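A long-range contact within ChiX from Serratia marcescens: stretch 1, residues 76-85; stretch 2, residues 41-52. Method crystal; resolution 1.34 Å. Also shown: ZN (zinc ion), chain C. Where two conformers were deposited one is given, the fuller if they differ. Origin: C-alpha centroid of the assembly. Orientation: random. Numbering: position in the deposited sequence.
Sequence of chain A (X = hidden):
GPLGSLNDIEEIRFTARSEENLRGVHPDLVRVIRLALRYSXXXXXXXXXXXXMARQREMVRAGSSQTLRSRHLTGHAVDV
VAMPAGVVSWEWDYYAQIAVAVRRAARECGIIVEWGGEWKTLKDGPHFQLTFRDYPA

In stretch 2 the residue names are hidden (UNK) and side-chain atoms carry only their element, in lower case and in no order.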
# COMPACT_ATOMS: atom_id res chain seq x y z
N HIS A 76 3.47 1.00 -9.79
CA HIS A 76 4.21 1.87 -8.88
C HIS A 76 3.45 2.22 -7.58
O HIS A 76 3.94 3.10 -6.83
CB HIS A 76 4.69 3.14 -9.58
CG HIS A 76 5.65 2.89 -10.70
ND1 HIS A 76 5.24 2.59 -11.97
CD2 HIS A 76 7.00 2.95 -10.74
CE1 HIS A 76 6.31 2.47 -12.75
NE2 HIS A 76 7.38 2.67 -12.02
N ALA A 77 2.31 1.58 -7.31
CA ALA A 77 1.56 1.91 -6.11
C ALA A 77 0.84 0.71 -5.56
O ALA A 77 0.52 -0.24 -6.27
CB ALA A 77 0.57 3.01 -6.43
N VAL A 78 0.59 0.75 -4.26
CA VAL A 78 -0.27 -0.21 -3.57
C VAL A 78 -1.21 0.56 -2.66
O VAL A 78 -0.85 1.62 -2.12
CB VAL A 78 0.53 -1.24 -2.74
CG1 VAL A 78 1.40 -2.08 -3.66
CG2 VAL A 78 1.37 -0.57 -1.69
N ASP A 79 -2.40 -0.02 -2.47
CA ASP A 79 -3.29 0.33 -1.36
C ASP A 79 -3.29 -0.82 -0.37
O ASP A 79 -3.47 -1.95 -0.77
CB ASP A 79 -4.69 0.58 -1.89
CG ASP A 79 -4.82 1.84 -2.70
OD1 ASP A 79 -3.90 2.64 -2.80
OD2 ASP A 79 -5.88 2.05 -3.28
N VAL A 80 -3.02 -0.49 0.88
CA VAL A 80 -3.02 -1.47 1.93
C VAL A 80 -4.35 -1.41 2.68
O VAL A 80 -5.07 -0.43 2.66
CB VAL A 80 -1.87 -1.30 2.94
CG1 VAL A 80 -0.52 -1.32 2.22
CG2 VAL A 80 -1.99 -0.02 3.74
N VAL A 81 -4.67 -2.52 3.32
CA VAL A 81 -5.83 -2.61 4.19
C VAL A 81 -5.35 -3.13 5.56
O VAL A 81 -4.70 -4.21 5.64
CB VAL A 81 -6.96 -3.47 3.60
CG1 VAL A 81 -6.54 -4.86 3.29
CG2 VAL A 81 -8.17 -3.47 4.52
N ALA A 82 -5.69 -2.37 6.62
CA ALA A 82 -5.32 -2.81 7.99
C ALA A 82 -6.22 -3.97 8.41
O ALA A 82 -7.43 -3.93 8.18
CB ALA A 82 -5.51 -1.68 8.95
N MET A 83 -5.59 -4.98 9.03
CA MET A 83 -6.26 -6.23 9.41
C MET A 83 -6.03 -6.58 10.89
O MET A 83 -5.56 -7.68 11.20
CB MET A 83 -5.68 -7.39 8.55
CG MET A 83 -5.85 -7.30 7.06
SD MET A 83 -7.57 -7.29 6.61
CE MET A 83 -8.07 -8.94 7.08
N PRO A 84 -6.26 -5.64 11.81
CA PRO A 84 -6.05 -5.94 13.21
C PRO A 84 -6.87 -7.17 13.65
O PRO A 84 -8.09 -7.24 13.39
CB PRO A 84 -6.52 -4.67 13.92
CG PRO A 84 -7.46 -4.02 12.94
CD PRO A 84 -6.90 -4.32 11.62
N ALA A 85 -6.16 -8.12 14.24
CA ALA A 85 -6.80 -9.34 14.71
C ALA A 85 -7.55 -10.07 13.59
O ALA A 85 -8.52 -10.80 13.82
CB ALA A 85 -7.70 -9.08 15.92
N UNK A 41 3.39 -3.02 13.61
CA UNK A 41 2.62 -3.55 14.74
C UNK A 41 1.20 -3.98 14.34
O UNK A 41 0.56 -4.72 15.03
c UNK A 41 5.12 -2.21 16.15
c UNK A 41 2.58 -2.52 15.91
c UNK A 41 3.79 -2.43 16.85
c UNK A 41 3.84 -3.69 17.71
N UNK A 42 0.71 -3.41 13.27
CA UNK A 42 -0.63 -3.61 12.76
C UNK A 42 -0.53 -4.55 11.57
O UNK A 42 0.08 -4.20 10.56
c UNK A 42 -1.21 -2.26 12.30
c UNK A 42 -2.57 -2.46 11.68
c UNK A 42 -1.26 -1.33 13.49
N UNK A 43 -1.17 -5.71 11.64
CA UNK A 43 -1.23 -6.55 10.44
C UNK A 43 -1.94 -5.84 9.30
O UNK A 43 -2.85 -5.04 9.53
c UNK A 43 -2.06 -7.76 10.90
c UNK A 43 -2.02 -7.73 12.38
c UNK A 43 -2.03 -6.25 12.70
N UNK A 44 -1.51 -6.12 8.07
CA UNK A 44 -2.12 -5.53 6.88
C UNK A 44 -1.94 -6.42 5.70
O UNK A 44 -1.02 -7.27 5.68
c UNK A 44 -1.55 -4.11 6.63
c UNK A 44 2.26 -3.97 6.62
c UNK A 44 0.95 -4.03 7.06
c UNK A 44 1.48 -3.94 4.39
c UNK A 44 -0.12 -4.08 6.15
c UNK A 44 2.52 -3.92 5.28
c UNK A 44 0.16 -4.02 4.81
N UNK A 45 -2.80 -6.24 4.72
CA UNK A 45 -2.63 -6.82 3.42
C UNK A 45 -2.61 -5.75 2.37
O UNK A 45 -2.84 -4.60 2.62
c UNK A 45 -3.73 -7.87 3.16
o UNK A 45 -3.54 -8.56 1.92
N UNK A 46 -2.29 -6.15 1.17
CA UNK A 46 -2.35 -5.26 0.01
C UNK A 46 -3.70 -5.55 -0.64
O UNK A 46 -3.92 -6.66 -1.15
c UNK A 46 -1.38 -4.76 -2.25
c UNK A 46 0.12 -5.16 -0.28
c UNK A 46 -1.19 -5.53 -0.96
N UNK A 47 -4.58 -4.54 -0.64
CA UNK A 47 -5.90 -4.69 -1.24
C UNK A 47 -5.93 -4.46 -2.74
O UNK A 47 -6.75 -5.03 -3.45
o UNK A 47 -6.71 -2.45 -0.80
c UNK A 47 -6.95 -3.81 -0.55
N UNK A 48 -5.01 -3.61 -3.21
CA UNK A 48 -4.88 -3.31 -4.62
C UNK A 48 -3.42 -2.93 -4.96
O UNK A 48 -2.85 -2.09 -4.30
c UNK A 48 -5.87 -1.98 -6.54
c UNK A 48 -6.92 -0.98 -7.00
o UNK A 48 -7.39 -0.09 -6.25
o UNK A 48 -7.26 -1.04 -8.20
c UNK A 48 -5.85 -2.21 -5.04
N UNK A 49 -2.85 -3.64 -5.91
CA UNK A 49 -1.54 -3.28 -6.47
C UNK A 49 -1.76 -2.75 -7.86
O UNK A 49 -2.15 -1.59 -8.03
N UNK A 50 -1.56 -3.61 -8.85
CA UNK A 50 -1.86 -3.26 -10.23
C UNK A 50 -3.36 -3.05 -10.41
O UNK A 50 -4.20 -3.75 -9.83
c UNK A 50 -1.24 -4.31 -11.16
c UNK A 50 -0.73 -5.43 -13.30
c UNK A 50 -1.22 -4.14 -12.66
c UNK A 50 -0.40 -2.95 -13.16
N UNK A 51 -3.69 -2.00 -11.13
CA UNK A 51 -5.05 -1.65 -11.45
C UNK A 51 -5.17 -1.67 -12.97
O UNK A 51 -4.26 -1.25 -13.66
c UNK A 51 -6.77 0.26 -11.13
c UNK A 51 -5.35 -0.26 -10.90
n UNK A 51 -6.87 1.69 -9.13
n UNK A 51 -6.30 3.93 -8.95
c UNK A 51 -6.60 2.77 -8.40
c UNK A 51 -6.91 1.67 -10.59
n UNK A 51 -6.61 2.68 -7.09
N UNK A 52 -6.29 -2.17 -13.45
CA UNK A 52 -6.51 -2.16 -14.87
C UNK A 52 -6.89 -0.76 -15.37
O UNK A 52 -7.44 0.06 -14.64
c UNK A 52 -7.60 -3.15 -15.24
o UNK A 52 -8.86 -2.69 -14.81
ZN ZN C . -3.90 3.95 -4.30
O HOH W 1 -7.17 -0.37 0.81
O HOH W 2 -8.06 0.59 -3.80

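Position 41 carries four carbons, forked at the second, and none comes within 9 Å of stretch 1; the γ-fork identifies Leu 41. Position 42 has one carbon bearing two more, one of them packed against Ala 82 CB. This β-branched, all-carbon pattern is that of valine: Val 42, with CG1 4.1 Å from Ala 82 CB in an apolar contact.

At position 43 three carbons close a ring onto the backbone N, and the backbone O accepts from Met 83 N at 2.8 Å (168°); only proline closes such a ring: Pro 43. It has no amide proton to give, and its CB packs 4.3 Å from Met 83 CB. Position 44 shows one carbon and then a six-carbon ring with no oxygen, and the ring approaches Val 80 CG1 obliquely, hence Phe 44. Its CD2 lies 3.8 Å from Val 80 CG1, and its CA sits 3.2 Å from Val 81 O in a CA-H...O contact.

Position 45 holds one carbon and one oxygen, and its backbone pairs with that of Val 81 in both directions; the side chain is the signature of Ser 45. Ser 45 N to Val 81 O and Val 81 N to Ser 45 O are each 2.9 Å, the closed ring of an antiparallel hydrogen-bonded pair. Position 46 again has one carbon carrying two, one of which packs against Val 78 CB: Val 46, with CG1 4.0 Å from Val 78 CB.

Position 47 has one carbon and one oxygen, and its backbone N donates to Asp 79 O at 2.8 Å: Ser 47. Its OG shares a water with Val 80 O, at 2.7 and 2.8 Å respectively. Position 48 has three carbons, the third carrying two oxygens, and its backbone O accepts from Asp 79 N at 2.8 Å; the side chain is a carboxylate one methylene longer than aspartate: Glu 48. The bond from Glu 48 N to Asp 79 O is weak at 3.3 Å.

Position 49 has no side-chain atom, and its CA lies 4.2 Å from Val 78 CG1: Gly 49. Position 50 has four carbons forked at the second and no contact with stretch 1: Leu 50. Position 51 has three carbons, a nitrogen, then a carbon with two nitrogens, one of them near Asp 79 OD2: the guanidinium of Arg 51. Its NE meets Glu 48 OE2 at 2.9 Å and its NH2 meets Glu 48 OE1 at 3.0 Å, a two-point salt bridge. Position 52, one carbon and one oxygen without contact to stretch 1, is Ser 52, which caps a following helix.

The contact is an antiparallel pairing with a bulge: Asp 79 O receives both Ser 47 N and Glu 48 N, shifting the register by one. Val 80, Ala 82, Phe 44 and Val 46 share one face; Asp 79, Val 81, Ser 45 and Glu 48 share the other. There, Asp 79 OD1 binds zinc at 2.0 Å. Asp 79 OD2 approaches Glu 48 OE1 to 4.0 Å, a like-charge proximity eased by a water donating to both and by Arg 51 NH2, which forms a long salt bridge with Asp 79 OD2 at 3.9 Å.

Stretch 2, residues 41-52: LVPFSVSEGLRS
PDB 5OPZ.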